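Similarities with probable monooxygenase (Photorhabdus luminescens, PDB 4HB9) is a flavoprotein that binds flavin-adenine dinucleotide and, judging by its family, probably acts as a monooxygenase. Local coordinates at residues A338-L341 / T342-A346; G351-E354 / L355-I359. All coordinates share one frame; numbering follows the deposited sequence.

Contact 1: residues A338-L341 / T342-A346; sequences ALLL and TQKLA
The carboxamide of Gln343 turns one face back toward the preceding turn of helix 330-349, and Leu339 lies against it: CD1 of Leu339 sits over the amide nitrogen, 3.6 Å from Gln343 NE2, with CG of the same leucine close beside it. The carbonyl O of Leu339 is on this face too, beneath the amide carbon. At the oxygen edge the neighbour is Leu340, whose CD1 comes within 4.0 Å of Gln343 OE1.

A second flat group, the peptide carbonyl of Ala338, is gripped from both faces. Thr342 N donates to Ala338 O at 2.9 Å, while Thr342 OG1 donates to the same oxygen at 2.7 Å from the other side of the peptide plane. The hydroxyl can reach back because OG1 stands beside its own backbone N, opposite the carbonyl carbon (chi1 -65°).

The remaining side chains meet four residues apart. Leu341 CD1 rests on Leu345 CG at 3.9 Å, and the aliphatic part of Lys344 brings CE to 3.9 Å from Leu340 CD1 before its ammonium runs on to a salt bridge with Asp361 of helix 355-386. Leu16 of helix 11-22 covers Ala338 and Thr342.

Chemically, the contact shows how a hydroxyl on the buried side of a helix can be accommodated. Thr342 spends its proton on a carbonyl already used by the helix, so the hydroxyl's donor is used within its own helix and Ala338 O carries two donors, which probably draws extra negative charge onto that oxygen.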
loop_
_atom_site.group_PDB
_atom_site.type_symbol
_atom_site.label_atom_id
_atom_site.label_comp_id
_atom_site.label_asym_id
_atom_site.label_seq_id
_atom_site.Cartn_x
_atom_site.Cartn_y
_atom_site.Cartn_z
ATOM N N ALA A 338 -4.899 -10.361 -5.800
ATOM C CA ALA A 338 -4.347 -10.767 -7.109
ATOM C C ALA A 338 -4.214 -12.281 -7.227
ATOM O O ALA A 338 -4.580 -12.881 -8.249
ATOM C CB ALA A 338 -3.014 -10.069 -7.366
ATOM N N LEU A 339 -3.746 -12.914 -6.161
ATOM C CA LEU A 339 -3.654 -14.364 -6.128
ATOM C C LEU A 339 -5.054 -14.989 -6.206
ATOM O O LEU A 339 -5.310 -15.922 -6.957
ATOM C CB LEU A 339 -2.964 -14.816 -4.844
ATOM C CG LEU A 339 -2.884 -16.329 -4.681
ATOM C CD1 LEU A 339 -2.138 -16.961 -5.823
ATOM C CD2 LEU A 339 -2.229 -16.714 -3.370
ATOM N N LEU A 340 -5.960 -14.472 -5.398
ATOM C CA LEU A 340 -7.329 -14.983 -5.400
ATOM C C LEU A 340 -8.029 -14.838 -6.756
ATOM O O LEU A 340 -8.614 -15.799 -7.264
ATOM C CB LEU A 340 -8.130 -14.292 -4.310
ATOM C CG LEU A 340 -9.547 -14.843 -4.145
ATOM C CD1 LEU A 340 -9.504 -16.342 -3.841
ATOM C CD2 LEU A 340 -10.214 -14.029 -3.051
ATOM N N LEU A 341 -7.969 -13.654 -7.347
ATOM C CA LEU A 341 -8.585 -13.419 -8.644
ATOM C C LEU A 341 -7.929 -14.238 -9.760
ATOM O O LEU A 341 -8.614 -14.739 -10.643
ATOM C CB LEU A 341 -8.592 -11.942 -8.985
ATOM C CG LEU A 341 -9.365 -11.534 -10.250
ATOM C CD1 LEU A 341 -10.798 -12.091 -10.265
ATOM C CD2 LEU A 341 -9.375 -10.038 -10.368
ATOM N N THR A 342 -6.606 -14.402 -9.701
ATOM C CA THR A 342 -5.915 -15.335 -10.605
ATOM C C THR A 342 -6.549 -16.734 -10.543
ATOM O O THR A 342 -6.864 -17.333 -11.579
ATOM C CB THR A 342 -4.420 -15.455 -10.241
ATOM O OG1 THR A 342 -3.782 -14.200 -10.457
ATOM C CG2 THR A 342 -3.746 -16.512 -11.089
ATOM N N GLN A 343 -6.675 -17.253 -9.331
ATOM C CA GLN A 343 -7.186 -18.590 -9.122
ATOM C C GLN A 343 -8.617 -18.731 -9.645
ATOM O O GLN A 343 -8.953 -19.736 -10.271
ATOM C CB GLN A 343 -7.119 -18.986 -7.651
ATOM C CG GLN A 343 -5.713 -19.165 -7.118
ATOM C CD GLN A 343 -5.643 -19.219 -5.599
ATOM O OE1 GLN A 343 -6.587 -18.863 -4.902
ATOM N NE2 GLN A 343 -4.504 -19.628 -5.088
ATOM N N LYS A 344 -9.453 -17.720 -9.412
ATOM C CA LYS A 344 -10.852 -17.765 -9.883
ATOM C C LYS A 344 -10.945 -17.613 -11.412
ATOM O O LYS A 344 -11.652 -18.382 -12.057
ATOM C CB LYS A 344 -11.711 -16.729 -9.141
ATOM C CG LYS A 344 -11.738 -16.941 -7.634
ATOM C CD LYS A 344 -12.022 -18.387 -7.229
ATOM C CE LYS A 344 -12.062 -18.558 -5.728
ATOM N NZ LYS A 344 -12.423 -19.955 -5.359
ATOM N N LEU A 345 -10.195 -16.693 -12.018
ATOM C CA LEU A 345 -10.201 -16.587 -13.472
ATOM C C LEU A 345 -9.585 -17.839 -14.110
ATOM O O LEU A 345 -10.050 -18.293 -15.158
ATOM C CB LEU A 345 -9.528 -15.295 -13.968
ATOM C CG LEU A 345 -10.296 -14.012 -13.615
ATOM C CD1 LEU A 345 -9.478 -12.799 -13.950
ATOM C CD2 LEU A 345 -11.680 -13.911 -14.267
ATOM N N ALA A 346 -8.579 -18.431 -13.472
ATOM C CA ALA A 346 -7.990 -19.669 -14.013
ATOM C C ALA A 346 -9.044 -20.789 -14.067
ATOM O O ALA A 346 -9.033 -21.597 -14.991
ATOM C CB ALA A 346 -6.798 -20.113 -13.184
#

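Contact 2: residues G351-E354 / L355-I359; sequences GHEE and LVKAI
Glu353 lies across Lys357 just where helix 355-386 begins, the side chains at about a right angle. Glu353 leaves the backbone with CG opposite its N (chi1 -169°) and then bends sharply at the next bond (chi2 48°), a shape that folds the carboxylate back over the start of the helix. Two things follow. OE1 of Glu353 accepts a hydrogen bond from Glu354 N at 2.8 Å, met on the anti side and close to the carboxylate plane, and the same oxygen rests on the aliphatic part of the lysine, 3.4 Å from Lys357 CD. Nearer the backbone, Glu353 CG approaches Ala358 CB at 4.1 Å.

Lys357 is extended through chi2 and chi3 and bends at chi4 (76°), after a first torsion that is not cleanly staggered; this carries the ammonium to Glu354 instead: Lys357 NZ is 5.2 Å from Glu353 OE1, an attraction without contact, but 3.1 Å from Glu354 OE1. The latter is a salt bridge that strikes the carboxylate from above its plane. Glu354 has a second conformer, so this link is provisional. Its main chain provides the firmer tie, Ala358 N donating to Glu354 O at 2.9 Å in the first turn.

Leu355 points elsewhere, packing against Leu345 and Val348 of helix 330-349. Two acidic side chains near the amino end of a helix would be expected to suit its dipole.

The arrangement is that of a short helix-loop-helix connection: a Schellman motif with Gly351 at positive phi closes helix 330-349, and three residues later Glu354 occupies the N-cap of helix 355-386.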
loop_
_atom_site.group_PDB
_atom_site.type_symbol
_atom_site.label_atom_id
_atom_site.label_comp_id
_atom_site.label_asym_id
_atom_site.label_seq_id
_atom_site.Cartn_x
_atom_site.Cartn_y
_atom_site.Cartn_z
ATOM N N GLY A 351 -11.941 -24.442 -17.634
ATOM C CA GLY A 351 -13.220 -25.043 -17.997
ATOM C C GLY A 351 -14.107 -25.474 -16.829
ATOM O O GLY A 351 -15.096 -26.172 -17.042
ATOM N N HIS A 352 -13.795 -25.027 -15.614
ATOM C CA HIS A 352 -14.445 -25.531 -14.400
ATOM C C HIS A 352 -15.600 -24.672 -13.861
ATOM O O HIS A 352 -16.405 -25.152 -13.052
ATOM C CB HIS A 352 -13.403 -25.740 -13.302
ATOM C CG HIS A 352 -12.506 -26.911 -13.559
ATOM N ND1 HIS A 352 -11.325 -26.806 -14.267
ATOM C CD2 HIS A 352 -12.648 -28.223 -13.258
ATOM C CE1 HIS A 352 -10.774 -27.999 -14.378
ATOM N NE2 HIS A 352 -11.551 -28.875 -13.767
ATOM N N GLU A 353 -15.661 -23.409 -14.272
ATOM C CA GLU A 353 -16.646 -22.483 -13.734
ATOM C C GLU A 353 -16.972 -21.406 -14.750
ATOM O O GLU A 353 -16.144 -21.082 -15.604
ATOM C CB GLU A 353 -16.115 -21.851 -12.428
ATOM C CG GLU A 353 -17.137 -21.065 -11.605
ATOM C CD GLU A 353 -18.447 -21.818 -11.393
ATOM O OE1 GLU A 353 -19.325 -21.759 -12.283
ATOM O OE2 GLU A 353 -18.596 -22.443 -10.329
ATOM N N GLU A 354 -18.186 -20.872 -14.661
ATOM C CA GLU A 354 -18.607 -19.763 -15.497
ATOM C C GLU A 354 -17.941 -18.492 -14.996
ATOM O O GLU A 354 -17.684 -18.361 -13.798
ATOM C CB GLU A 354 -20.125 -19.584 -15.453
ATOM C CG GLU A 354 -20.944 -20.777 -15.928
ATOM C CD GLU A 354 -22.434 -20.618 -15.615
ATOM O OE1 GLU A 354 -22.842 -19.557 -15.091
ATOM O OE2 GLU A 354 -23.203 -21.563 -15.879
ATOM N N LEU A 355 -17.703 -17.572 -15.922
ATOM C CA LEU A 355 -16.976 -16.356 -15.668
ATOM C C LEU A 355 -17.563 -15.509 -14.546
ATOM O O LEU A 355 -16.883 -15.232 -13.554
ATOM C CB LEU A 355 -16.879 -15.527 -16.951
ATOM C CG LEU A 355 -16.164 -14.181 -16.849
ATOM C CD1 LEU A 355 -14.797 -14.308 -16.175
ATOM C CD2 LEU A 355 -16.017 -13.582 -18.236
ATOM N N VAL A 356 -18.810 -15.070 -14.708
ATOM C CA VAL A 356 -19.417 -14.210 -13.698
ATOM C C VAL A 356 -19.533 -14.914 -12.351
ATOM O O VAL A 356 -19.287 -14.290 -11.300
ATOM C CB VAL A 356 -20.758 -13.591 -14.157
ATOM C CG1 VAL A 356 -21.343 -12.726 -13.050
ATOM C CG2 VAL A 356 -20.524 -12.718 -15.371
ATOM N N LYS A 357 -19.864 -16.203 -12.339
ATOM C CA LYS A 357 -19.871 -16.943 -11.086
ATOM C C LYS A 357 -18.492 -16.917 -10.396
ATOM O O LYS A 357 -18.404 -16.747 -9.183
ATOM C CB LYS A 357 -20.309 -18.400 -11.272
ATOM C CG LYS A 357 -21.788 -18.670 -11.045
ATOM C CD LYS A 357 -22.083 -20.162 -11.227
ATOM C CE LYS A 357 -23.566 -20.507 -11.155
ATOM N NZ LYS A 357 -24.301 -20.129 -12.390
ATOM N N ALA A 358 -17.433 -17.146 -11.168
ATOM C CA ALA A 358 -16.073 -17.144 -10.612
ATOM C C ALA A 358 -15.724 -15.748 -10.057
ATOM O O ALA A 358 -15.132 -15.638 -8.983
ATOM C CB ALA A 358 -15.070 -17.563 -11.683
ATOM N N ILE A 359 -16.085 -14.701 -10.790
ATOM C CA ILE A 359 -15.900 -13.330 -10.315
ATOM C C ILE A 359 -16.659 -13.109 -8.997
ATOM O O ILE A 359 -16.112 -12.554 -8.042
ATOM C CB ILE A 359 -16.264 -12.293 -11.386
ATOM C CG1 ILE A 359 -15.222 -12.327 -12.512
ATOM C CG2 ILE A 359 -16.317 -10.897 -10.783
ATOM C CD1 ILE A 359 -15.595 -11.526 -13.735
#

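How the contacts relate
Contacts 1 and 2 follow one another along the chain, one within helix 330-349 and the other at the start of helix 355-386, with centres about 11 Å apart. They touch directly through packing: Lys344 O meets Ala358 CB at 3.5 Å, and Leu345 CD2 meets Leu355 CD1 at 3.7 Å. The pair leads from the neighbourhood of the cofactor towards the surface. At one end, the side chain of Ala338 lies about 8 Å from the bound flavin-adenine dinucleotide and about 5 Å from Gly12, which binds it; at the other, residues 351-359, a loop and the first turn of helix 355-386, make a surface contact away from the known binding residues.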